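Local coordinates for protein glycerol Dehydrogenase (Unidentified, PDB 5XN8) that probably catalyses the NAD-dependent oxidation of glycerol to dihydroxyacetone in the manner of metal-dependent glycerol dehydrogenases of the iron-containing alcohol dehydrogenase family, at residues A[9-14]-A[236-241]; A[19-24]-A[149-154]; A[38-43]-A[89-94]; A[95-100]-A[111-116]. All blocks are in the same frame, centred on the assembly; numbering follows the deposited sequence.

Overall arrangement
Near the N terminus, strand 10-14 lies at one margin of the chain's parallel six-stranded sheet, and contact 1 later joins it to helix 228-247. This contact closes the longest loop, and the other three lie inside it. Contact 2 sets the segment 19-24 against strand 149-153, the neighbour of strand 10-14. Contacts 3 and 4 are nested within its loop and follow each other in series. Contact 3 packs helix 38-54 on strand 87-92. Contact 4 packs helix 94-107 on strand 111-115. Strands 10-14, 149-153, 111-115 and 87-92 are successive neighbours, so all four contacts meet one nucleotide-binding sheet, which contact 1 links to the helical part.

Contact 1. Residues A[9-14]-A[236-241]; sequences GKYLQG and ANTYLS
Tyr11 carries this contact and meets both Thr238 and Tyr239. Tyr11 CB lies 3.7 Å from Tyr239 CD2. Tyr11 CG comes closer still to Tyr239 CD2, at 3.6 Å. With CG anti to the backbone N (chi1 169°), the Tyr11 ring reaches out from the strand to helix 228-247. Tyr239 CB then sits almost squarely over one face, 3.9 Å from the centroid of the Tyr11 ring, as a CH-pi contact. The two rings are oblique, with planes at 58°, and the two side chains run alongside each other, pointing opposite ways. Thr238 CG2 lies at the edge of the Tyr11 ring, 4.0 Å from Tyr11 CE1. Strand 10-14 is the outermost strand of the parallel sheet within the chain. A strand of a second subunit pairs with it antiparallel, so the sheet continues across the interface. The contact joins this strand to helix 228-247. Further along, Gln13 OE1 accepts a hydrogen bond from Tyr11 OH at 2.5 Å, in the carbonyl plane. Gln13 NE2 is bonded to Glu231 O, so the amide ties the tyrosine to helix 228-247. Thr238 OG1 turns back to Ile234 O, and Tyr239 OH bonds to Ser7 OG.

Contact 2. Residues A[19-24]-A[149-154]; sequences TLFGAY and MVVMDT
The Phe21 ring meets Met149 at its edge and Val151 obliquely. Met149 CE lies near the ring plane, 3.8 Å from Phe21 CD2. Val151 CG2 approaches the same Phe21 CD2 at 4.0 Å. The Tyr24 ring leads away from the strand, and this residue touches Met149 through its CB instead. Tyr24 CB is 3.8 Å from Met149 CE, so one methyl group serves both aromatic residues. The methionine chain is extended at chi2 and bends at chi3 (73°), which swings CE back between Phe21 and Tyr24. Phe21 CB rests on Val151 CG1 at 3.9 Å, and the two side chains lie roughly perpendicular. This is apolar packing of the segment 19-24, a loop residue and a short helical turn, on one face of the parallel sheet of the nucleotide-binding domain. Strand 149-153 runs between strands 10-14 and 111-115, and the Phe21 side chain also reaches Val112 and Ile114 of the latter. At the strand's end, Asp153 is the N-cap of the following helix. Its OD1 accepts from Ala155 N, while OD2 bonds to Ser18 OG of helix 17-20. Tyr24 OH makes a weak hydrogen bond to Ala191 O of a second subunit.

Contact 3. Residues A[38-43]-A[89-94]; sequences DFVMKL and VGVGGG
Within 38-43, Val40 alone reaches across, meeting Val91 and Gly92. Its CB points toward the strand and splits into two methyl groups. CG1 is anti to the backbone N (chi1 173°). Val40 CG1 lies 3.7 Å from Val91 CG1, methyl against methyl. Val40 CG1 is also 3.7 Å from Val91 O, so it touches the backbone as well as the side chain. Both methyls border the glycine: Val40 CG1 is 3.9 Å and Val40 CG2 4.0 Å from Gly92 CA. The two valine side chains cross at a slant, and no hydrogen bond joins the two segments. With no side chain on Gly92, the helix comes close: Gly92 CA lies 5.9 Å from Val40 CA. The backbone angles of Gly92 (phi 129°, psi -145°) also suit a residue without a side chain. Thr116, just past strand 111-115, packs on both Val40 and Val91, and probably binds NAD(+). Val40 N is held by Asp37 OD1, and Asp37 is another residue that probably binds NAD(+). Gly92, Gly93 and Gly94 form the glycine-rich turn from strand 87-92 into helix 94-107, with Gly93 at the N-cap. Such a turn at the strand's C-terminal end is characteristic of a Rossmann-like dinucleotide-binding domain, and Gly94 probably contacts the cofactor.

Contact 4. Residues A[95-100]-A[111-116]; sequences KTLDTA and VVVIPT
Leu97 lies over Val113 with its CG and over Pro115 with its CD2. Leu97 CG is 3.7 Å from Val113 CB, and Leu97 CB is 4.0 Å from Val113 CG1. Leu97 CD1 reaches the backbone, 4.0 Å from Ile114 N. Leu97 CD2 goes to the proline ring instead and meets Pro115 CG at 3.6 Å; the leucine stands nearly perpendicular to the proline. The CB of Leu97 does not itself point at the strand, yet the branched end comes nearer to it. Val113 CG1, anti to the carbonyl carbon, leans on the leucine. One turn on, Ala100 O lies 3.9 Å from Val111 CG2. No hydrogen bond crosses the contact, so it is held by apolar packing. Within the helix, Lys95 O accepts from both Thr99 N and Thr99 OG1. Lys95 NZ makes a salt bridge with Glu67 OE2, and the lysine forms a cation-pi pair with Tyr131. Lys95 and Thr116 probably both bind NAD(+). The axes of helix 95-100 and strand 111-115 run antiparallel, at 176°. Their closest approach is 8.6 Å. They belong to the beta-alpha-beta unit 87-92, 94-107 and 111-115, in which strand 111-115 lies between strands 87-92 and 149-153 of the sheet.

Contact 1. Residues A[9-14]-A[236-241]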
loop_
_atom_site.group_PDB
_atom_site.type_symbol
_atom_site.label_atom_id
_atom_site.label_comp_id
_atom_site.label_asym_id
_atom_site.label_seq_id
_atom_site.Cartn_x
_atom_site.Cartn_y
_atom_site.Cartn_z
ATOM N N GLY A 9 8.604 38.940 16.881
ATOM C CA GLY A 9 7.761 38.824 18.082
ATOM C C GLY A 9 6.327 38.393 17.813
ATOM O O GLY A 9 5.822 37.498 18.485
ATOM N N LYS A 10 5.682 39.030 16.830
ATOM C CA LYS A 10 4.300 38.713 16.446
ATOM C C LYS A 10 4.120 38.815 14.936
ATOM O O LYS A 10 4.663 39.716 14.300
ATOM C CB LYS A 10 3.305 39.658 17.131
ATOM C CG LYS A 10 3.111 39.405 18.614
ATOM C CD LYS A 10 1.835 40.025 19.146
ATOM C CE LYS A 10 1.864 40.102 20.663
ATOM N NZ LYS A 10 2.809 41.137 21.180
ATOM N N TYR A 11 3.344 37.887 14.375
ATOM C CA TYR A 11 3.017 37.877 12.955
ATOM C C TYR A 11 1.494 37.843 12.832
ATOM O O TYR A 11 0.866 36.929 13.336
ATOM C CB TYR A 11 3.691 36.691 12.271
ATOM C CG TYR A 11 3.221 36.437 10.860
ATOM C CD1 TYR A 11 3.832 37.057 9.770
ATOM C CD2 TYR A 11 2.167 35.562 10.608
ATOM C CE1 TYR A 11 3.407 36.810 8.486
ATOM C CE2 TYR A 11 1.719 35.335 9.322
ATOM C CZ TYR A 11 2.354 35.958 8.263
ATOM O OH TYR A 11 1.916 35.726 6.975
ATOM N N LEU A 12 0.912 38.866 12.207
ATOM C CA LEU A 12 -0.544 38.995 12.071
ATOM C C LEU A 12 -0.934 38.847 10.611
ATOM O O LEU A 12 -0.234 39.347 9.726
ATOM C CB LEU A 12 -1.009 40.376 12.551
ATOM C CG LEU A 12 -1.053 40.647 14.052
ATOM C CD1 LEU A 12 0.340 40.796 14.636
ATOM C CD2 LEU A 12 -1.892 41.896 14.304
ATOM N N GLN A 13 -2.064 38.197 10.359
ATOM C CA GLN A 13 -2.524 37.980 8.988
ATOM C C GLN A 13 -4.028 37.773 8.872
ATOM O O GLN A 13 -4.584 36.933 9.546
ATOM C CB GLN A 13 -1.805 36.779 8.380
ATOM C CG GLN A 13 -2.184 36.515 6.932
ATOM C CD GLN A 13 -1.646 35.195 6.452
ATOM O OE1 GLN A 13 -0.448 34.934 6.563
ATOM N NE2 GLN A 13 -2.532 34.327 5.953
ATOM N N GLY A 14 -4.656 38.517 7.967
ATOM C CA GLY A 14 -6.083 38.359 7.678
ATOM C C GLY A 14 -6.660 39.560 6.952
ATOM O O GLY A 14 -5.942 40.521 6.665
ATOM N N ALA A 236 2.837 30.844 3.782
ATOM C CA ALA A 236 3.959 30.115 3.192
ATOM C C ALA A 236 5.034 31.069 2.675
ATOM O O ALA A 236 6.211 30.929 3.015
ATOM C CB ALA A 236 3.474 29.208 2.067
ATOM N N ASN A 237 4.606 32.045 1.875
ATOM C CA ASN A 237 5.498 33.040 1.260
ATOM C C ASN A 237 6.205 33.956 2.249
ATOM O O ASN A 237 7.298 34.455 1.943
ATOM C CB ASN A 237 4.722 33.925 0.258
ATOM C CG ASN A 237 4.407 33.220 -1.048
ATOM O OD1 ASN A 237 4.629 32.012 -1.199
ATOM N ND2 ASN A 237 3.895 33.984 -2.012
ATOM N N THR A 238 5.591 34.194 3.413
ATOM C CA THR A 238 6.097 35.179 4.364
ATOM C C THR A 238 6.655 34.568 5.648
ATOM O O THR A 238 7.833 34.762 5.949
ATOM C CB THR A 238 5.010 36.208 4.713
ATOM O OG1 THR A 238 4.279 36.542 3.528
ATOM C CG2 THR A 238 5.646 37.481 5.297
ATOM N N TYR A 239 5.829 33.861 6.415
ATOM C CA TYR A 239 6.285 33.312 7.696
ATOM C C TYR A 239 7.061 32.006 7.522
ATOM O O TYR A 239 8.147 31.866 8.081
ATOM C CB TYR A 239 5.119 33.139 8.698
ATOM C CG TYR A 239 5.621 32.917 10.110
ATOM C CD1 TYR A 239 5.971 31.648 10.551
ATOM C CD2 TYR A 239 5.799 33.983 10.984
ATOM C CE1 TYR A 239 6.459 31.441 11.846
ATOM C CE2 TYR A 239 6.292 33.791 12.268
ATOM C CZ TYR A 239 6.619 32.526 12.698
ATOM O OH TYR A 239 7.105 32.357 13.973
ATOM N N LEU A 240 6.522 31.058 6.757
ATOM C CA LEU A 240 7.152 29.738 6.622
ATOM C C LEU A 240 8.477 29.808 5.866
ATOM O O LEU A 240 9.443 29.117 6.228
ATOM C CB LEU A 240 6.223 28.736 5.919
ATOM C CG LEU A 240 4.818 28.501 6.481
ATOM C CD1 LEU A 240 4.140 27.347 5.760
ATOM C CD2 LEU A 240 4.884 28.210 7.982
ATOM N N SER A 241 8.513 30.611 4.808
ATOM C CA SER A 241 9.725 30.766 4.012
ATOM C C SER A 241 10.750 31.621 4.754
ATOM O O SER A 241 11.946 31.339 4.701
ATOM C CB SER A 241 9.398 31.368 2.637
ATOM O OG SER A 241 10.554 31.449 1.811
#

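Contact 2. Residues A[19-24]-A[149-154]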
loop_
_atom_site.group_PDB
_atom_site.type_symbol
_atom_site.label_atom_id
_atom_site.label_comp_id
_atom_site.label_asym_id
_atom_site.label_seq_id
_atom_site.Cartn_x
_atom_site.Cartn_y
_atom_site.Cartn_z
ATOM N N THR A 19 -5.734 47.779 9.624
ATOM C CA THR A 19 -6.593 48.594 10.487
ATOM C C THR A 19 -6.923 47.936 11.843
ATOM O O THR A 19 -7.573 48.563 12.681
ATOM C CB THR A 19 -7.922 48.912 9.772
ATOM O OG1 THR A 19 -8.479 47.700 9.241
ATOM C CG2 THR A 19 -7.693 49.930 8.647
ATOM N N LEU A 20 -6.484 46.691 12.056
ATOM C CA LEU A 20 -6.741 45.945 13.294
ATOM C C LEU A 20 -5.507 45.704 14.177
ATOM O O LEU A 20 -5.648 45.203 15.296
ATOM C CB LEU A 20 -7.380 44.588 12.951
ATOM C CG LEU A 20 -8.798 44.608 12.388
ATOM C CD1 LEU A 20 -9.180 43.204 11.926
ATOM C CD2 LEU A 20 -9.797 45.133 13.412
ATOM N N PHE A 21 -4.317 46.060 13.700
ATOM C CA PHE A 21 -3.062 45.759 14.413
ATOM C C PHE A 21 -2.739 46.752 15.532
ATOM O O PHE A 21 -1.786 46.532 16.281
ATOM C CB PHE A 21 -1.898 45.644 13.416
ATOM C CG PHE A 21 -1.237 46.960 13.057
ATOM C CD1 PHE A 21 -1.790 47.822 12.106
ATOM C CD2 PHE A 21 -0.038 47.317 13.651
ATOM C CE1 PHE A 21 -1.168 49.016 11.782
ATOM C CE2 PHE A 21 0.588 48.522 13.339
ATOM C CZ PHE A 21 0.027 49.368 12.398
ATOM N N GLY A 22 -3.522 47.827 15.648
ATOM C CA GLY A 22 -3.296 48.854 16.657
ATOM C C GLY A 22 -3.340 48.365 18.095
ATOM O O GLY A 22 -2.611 48.879 18.947
ATOM N N ALA A 23 -4.195 47.381 18.364
ATOM C CA ALA A 23 -4.312 46.778 19.698
ATOM C C ALA A 23 -2.967 46.266 20.202
ATOM O O ALA A 23 -2.576 46.538 21.337
ATOM C CB ALA A 23 -5.332 45.644 19.676
ATOM N N TYR A 24 -2.251 45.555 19.337
ATOM C CA TYR A 24 -0.956 44.981 19.689
ATOM C C TYR A 24 0.161 46.024 19.625
ATOM O O TYR A 24 1.096 45.981 20.427
ATOM C CB TYR A 24 -0.618 43.798 18.780
ATOM C CG TYR A 24 -1.655 42.685 18.779
ATOM C CD1 TYR A 24 -2.743 42.732 17.920
ATOM C CD2 TYR A 24 -1.526 41.563 19.612
ATOM C CE1 TYR A 24 -3.686 41.707 17.882
ATOM C CE2 TYR A 24 -2.458 40.539 19.593
ATOM C CZ TYR A 24 -3.543 40.611 18.728
ATOM O OH TYR A 24 -4.480 39.599 18.690
ATOM N N MET A 149 6.738 43.409 14.893
ATOM C CA MET A 149 5.473 42.969 14.299
ATOM C C MET A 149 5.563 42.871 12.782
ATOM O O MET A 149 6.252 43.674 12.141
ATOM C CB MET A 149 4.350 43.934 14.653
ATOM C CG MET A 149 3.870 43.842 16.087
ATOM S SD MET A 149 2.534 45.029 16.383
ATOM C CE MET A 149 1.204 44.239 15.496
ATOM N N VAL A 150 4.858 41.882 12.223
ATOM C CA VAL A 150 4.704 41.706 10.780
ATOM C C VAL A 150 3.207 41.597 10.510
ATOM O O VAL A 150 2.562 40.686 11.010
ATOM C CB VAL A 150 5.412 40.433 10.265
ATOM C CG1 VAL A 150 5.142 40.221 8.776
ATOM C CG2 VAL A 150 6.913 40.489 10.544
ATOM N N VAL A 151 2.662 42.526 9.723
ATOM C CA VAL A 151 1.219 42.640 9.531
ATOM C C VAL A 151 0.872 42.464 8.054
ATOM O O VAL A 151 1.273 43.272 7.209
ATOM C CB VAL A 151 0.694 43.994 10.045
ATOM C CG1 VAL A 151 -0.830 43.995 10.098
ATOM C CG2 VAL A 151 1.277 44.298 11.425
ATOM N N MET A 152 0.107 41.415 7.757
ATOM C CA MET A 152 -0.221 41.031 6.394
ATOM C C MET A 152 -1.717 41.217 6.178
ATOM O O MET A 152 -2.519 40.401 6.624
ATOM C CB MET A 152 0.181 39.570 6.161
ATOM C CG MET A 152 1.621 39.240 6.535
ATOM S SD MET A 152 2.834 40.067 5.489
ATOM C CE MET A 152 2.642 39.183 3.953
ATOM N N ASP A 153 -2.090 42.314 5.521
ATOM C CA ASP A 153 -3.482 42.559 5.171
ATOM C C ASP A 153 -3.736 41.892 3.834
ATOM O O ASP A 153 -3.331 42.403 2.780
ATOM C CB ASP A 153 -3.802 44.063 5.107
ATOM C CG ASP A 153 -5.306 44.336 5.016
ATOM O OD1 ASP A 153 -6.042 43.516 4.427
ATOM O OD2 ASP A 153 -5.755 45.367 5.546
ATOM N N THR A 154 -4.426 40.757 3.886
ATOM C CA THR A 154 -4.623 39.914 2.711
ATOM C C THR A 154 -5.666 40.469 1.736
ATOM O O THR A 154 -5.727 40.020 0.600
ATOM C CB THR A 154 -5.034 38.495 3.138
ATOM O OG1 THR A 154 -6.251 38.566 3.885
ATOM C CG2 THR A 154 -3.935 37.853 4.003
#

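Contact 3. Residues A[38-43]-A[89-94]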
loop_
_atom_site.group_PDB
_atom_site.type_symbol
_atom_site.label_atom_id
_atom_site.label_comp_id
_atom_site.label_asym_id
_atom_site.label_seq_id
_atom_site.Cartn_x
_atom_site.Cartn_y
_atom_site.Cartn_z
ATOM N N ASP A 38 4.572 57.474 -2.135
ATOM C CA ASP A 38 3.319 58.211 -2.358
ATOM C C ASP A 38 2.183 57.328 -2.822
ATOM O O ASP A 38 1.047 57.518 -2.394
ATOM C CB ASP A 38 3.505 59.368 -3.334
ATOM C CG ASP A 38 4.445 60.412 -2.803
ATOM O OD1 ASP A 38 4.129 61.082 -1.783
ATOM O OD2 ASP A 38 5.510 60.559 -3.417
ATOM N N PHE A 39 2.495 56.371 -3.698
ATOM C CA PHE A 39 1.513 55.389 -4.164
ATOM C C PHE A 39 0.906 54.604 -3.003
ATOM O O PHE A 39 -0.314 54.495 -2.897
ATOM C CB PHE A 39 2.140 54.411 -5.161
ATOM C CG PHE A 39 1.211 53.305 -5.565
ATOM C CD1 PHE A 39 0.132 53.563 -6.393
ATOM C CD2 PHE A 39 1.397 52.018 -5.089
ATOM C CE1 PHE A 39 -0.734 52.552 -6.755
ATOM C CE2 PHE A 39 0.534 51.004 -5.446
ATOM C CZ PHE A 39 -0.535 51.273 -6.275
ATOM N N VAL A 40 1.765 54.069 -2.138
ATOM C CA VAL A 40 1.330 53.256 -0.994
ATOM C C VAL A 40 0.694 54.120 0.106
ATOM O O VAL A 40 -0.252 53.673 0.766
ATOM C CB VAL A 40 2.493 52.398 -0.433
ATOM C CG1 VAL A 40 2.095 51.686 0.850
ATOM C CG2 VAL A 40 2.952 51.374 -1.473
ATOM N N MET A 41 1.201 55.339 0.299
ATOM C CA MET A 41 0.641 56.260 1.291
ATOM C C MET A 41 -0.830 56.603 1.018
ATOM O O MET A 41 -1.622 56.713 1.950
ATOM C CB MET A 41 1.481 57.550 1.392
ATOM C CG MET A 41 1.212 58.389 2.646
ATOM S SD MET A 41 1.896 57.728 4.210
ATOM C CE MET A 41 3.561 58.404 4.169
ATOM N N LYS A 42 -1.200 56.759 -0.247
ATOM C CA LYS A 42 -2.605 57.018 -0.611
ATOM C C LYS A 42 -3.472 55.747 -0.590
ATOM O O LYS A 42 -4.658 55.812 -0.245
ATOM C CB LYS A 42 -2.704 57.712 -1.976
ATOM C CG LYS A 42 -4.028 58.420 -2.204
ATOM C CD LYS A 42 -4.217 58.879 -3.652
ATOM C CE LYS A 42 -5.692 58.982 -4.037
ATOM N NZ LYS A 42 -6.393 60.139 -3.404
ATOM N N LEU A 43 -2.880 54.609 -0.959
ATOM C CA LEU A 43 -3.607 53.333 -1.059
ATOM C C LEU A 43 -3.971 52.774 0.313
ATOM O O LEU A 43 -5.146 52.488 0.572
ATOM C CB LEU A 43 -2.789 52.301 -1.863
ATOM C CG LEU A 43 -3.260 50.833 -2.006
ATOM C CD1 LEU A 43 -4.774 50.678 -2.173
ATOM C CD2 LEU A 43 -2.515 50.118 -3.125
ATOM N N VAL A 89 6.900 52.405 11.755
ATOM C CA VAL A 89 6.080 51.580 10.867
ATOM C C VAL A 89 6.547 51.786 9.428
ATOM O O VAL A 89 6.695 52.914 8.981
ATOM C CB VAL A 89 4.573 51.936 10.955
ATOM C CG1 VAL A 89 3.745 51.069 10.009
ATOM C CG2 VAL A 89 4.072 51.812 12.391
ATOM N N GLY A 90 6.792 50.688 8.719
ATOM C CA GLY A 90 7.018 50.701 7.276
ATOM C C GLY A 90 5.813 50.068 6.596
ATOM O O GLY A 90 5.347 49.012 7.028
ATOM N N VAL A 91 5.300 50.722 5.553
ATOM C CA VAL A 91 4.199 50.201 4.731
ATOM C C VAL A 91 4.680 50.177 3.278
ATOM O O VAL A 91 5.231 51.167 2.809
ATOM C CB VAL A 91 2.934 51.091 4.841
ATOM C CG1 VAL A 91 1.705 50.362 4.321
ATOM C CG2 VAL A 91 2.700 51.525 6.280
ATOM N N GLY A 92 4.497 49.051 2.580
ATOM C CA GLY A 92 4.823 48.974 1.145
ATOM C C GLY A 92 5.708 47.800 0.767
ATOM O O GLY A 92 5.590 46.726 1.341
ATOM N N GLY A 93 6.583 48.015 -0.212
ATOM C CA GLY A 93 7.442 46.963 -0.768
ATOM C C GLY A 93 8.730 46.804 0.012
ATOM O O GLY A 93 8.928 47.459 1.039
ATOM N N GLY A 94 9.612 45.942 -0.498
ATOM C CA GLY A 94 10.850 45.545 0.176
ATOM C C GLY A 94 11.768 46.665 0.636
ATOM O O GLY A 94 12.244 46.666 1.774
#

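Contact 4. Residues A[95-100]-A[111-116]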
loop_
_atom_site.group_PDB
_atom_site.type_symbol
_atom_site.label_atom_id
_atom_site.label_comp_id
_atom_site.label_asym_id
_atom_site.label_seq_id
_atom_site.Cartn_x
_atom_site.Cartn_y
_atom_site.Cartn_z
ATOM N N LYS A 95 12.011 47.629 -0.249
ATOM C CA LYS A 95 12.914 48.748 0.053
ATOM C C LYS A 95 12.377 49.646 1.179
ATOM O O LYS A 95 13.138 50.111 2.005
ATOM C CB LYS A 95 13.204 49.563 -1.209
ATOM C CG LYS A 95 14.013 48.812 -2.263
ATOM C CD LYS A 95 14.378 49.728 -3.429
ATOM C CE LYS A 95 14.765 48.995 -4.713
ATOM N NZ LYS A 95 16.195 48.615 -4.843
ATOM N N THR A 96 11.063 49.864 1.209
ATOM C CA THR A 96 10.427 50.613 2.297
ATOM C C THR A 96 10.550 49.896 3.650
ATOM O O THR A 96 10.879 50.510 4.656
ATOM C CB THR A 96 8.926 50.846 2.032
ATOM O OG1 THR A 96 8.747 51.431 0.750
ATOM C CG2 THR A 96 8.322 51.763 3.083
ATOM N N LEU A 97 10.268 48.595 3.656
ATOM C CA LEU A 97 10.289 47.812 4.886
ATOM C C LEU A 97 11.698 47.713 5.459
ATOM O O LEU A 97 11.892 47.854 6.671
ATOM C CB LEU A 97 9.706 46.412 4.648
ATOM C CG LEU A 97 8.184 46.190 4.773
ATOM C CD1 LEU A 97 7.309 47.425 4.687
ATOM C CD2 LEU A 97 7.709 45.127 3.808
ATOM N N ASP A 98 12.668 47.479 4.585
ATOM C CA ASP A 98 14.078 47.391 4.978
ATOM C C ASP A 98 14.618 48.692 5.558
ATOM O O ASP A 98 15.481 48.666 6.434
ATOM C CB ASP A 98 14.951 46.945 3.791
ATOM C CG ASP A 98 14.784 45.474 3.445
ATOM O OD1 ASP A 98 13.840 44.814 3.967
ATOM O OD2 ASP A 98 15.615 44.962 2.654
ATOM N N THR A 99 14.137 49.827 5.050
ATOM C CA THR A 99 14.501 51.137 5.604
ATOM C C THR A 99 13.898 51.375 6.987
ATOM O O THR A 99 14.524 52.022 7.836
ATOM C CB THR A 99 14.089 52.293 4.664
ATOM O OG1 THR A 99 14.595 52.023 3.358
ATOM C CG2 THR A 99 14.638 53.626 5.148
ATOM N N ALA A 100 12.686 50.873 7.204
ATOM C CA ALA A 100 12.056 50.936 8.517
ATOM C C ALA A 100 12.813 50.103 9.561
ATOM O O ALA A 100 12.879 50.498 10.725
ATOM C CB ALA A 100 10.603 50.495 8.426
ATOM N N VAL A 111 9.812 47.963 15.649
ATOM C CA VAL A 111 9.566 48.028 14.220
ATOM C C VAL A 111 8.298 47.248 13.887
ATOM O O VAL A 111 8.112 46.129 14.356
ATOM C CB VAL A 111 10.741 47.411 13.427
ATOM C CG1 VAL A 111 10.446 47.391 11.926
ATOM C CG2 VAL A 111 12.035 48.150 13.723
ATOM N N VAL A 112 7.441 47.856 13.070
ATOM C CA VAL A 112 6.293 47.184 12.481
ATOM C C VAL A 112 6.486 47.235 10.972
ATOM O O VAL A 112 6.764 48.304 10.424
ATOM C CB VAL A 112 4.972 47.902 12.839
ATOM C CG1 VAL A 112 3.777 47.174 12.230
ATOM C CG2 VAL A 112 4.827 48.037 14.346
ATOM N N VAL A 113 6.345 46.093 10.305
ATOM C CA VAL A 113 6.414 46.036 8.839
ATOM C C VAL A 113 5.064 45.577 8.305
ATOM O O VAL A 113 4.489 44.612 8.802
ATOM C CB VAL A 113 7.569 45.147 8.313
ATOM C CG1 VAL A 113 8.912 45.833 8.545
ATOM C CG2 VAL A 113 7.575 43.758 8.931
ATOM N N ILE A 114 4.559 46.289 7.300
ATOM C CA ILE A 114 3.247 46.020 6.719
ATOM C C ILE A 114 3.407 45.854 5.204
ATOM O O ILE A 114 3.164 46.794 4.454
ATOM C CB ILE A 114 2.227 47.146 7.052
ATOM C CG1 ILE A 114 2.271 47.490 8.546
ATOM C CG2 ILE A 114 0.814 46.737 6.639
ATOM C CD1 ILE A 114 1.185 48.448 9.003
ATOM N N PRO A 115 3.822 44.650 4.752
ATOM C CA PRO A 115 3.901 44.392 3.318
ATOM C C PRO A 115 2.538 44.463 2.636
ATOM O O PRO A 115 1.597 43.795 3.064
ATOM C CB PRO A 115 4.460 42.960 3.241
ATOM C CG PRO A 115 5.107 42.712 4.552
ATOM C CD PRO A 115 4.313 43.498 5.536
ATOM N N THR A 116 2.441 45.290 1.604
ATOM C CA THR A 116 1.256 45.376 0.757
ATOM C C THR A 116 1.300 44.374 -0.419
ATOM O O THR A 116 0.330 44.259 -1.174
ATOM C CB THR A 116 1.108 46.803 0.204
ATOM O OG1 THR A 116 2.293 47.160 -0.523
ATOM C CG2 THR A 116 0.904 47.788 1.344
#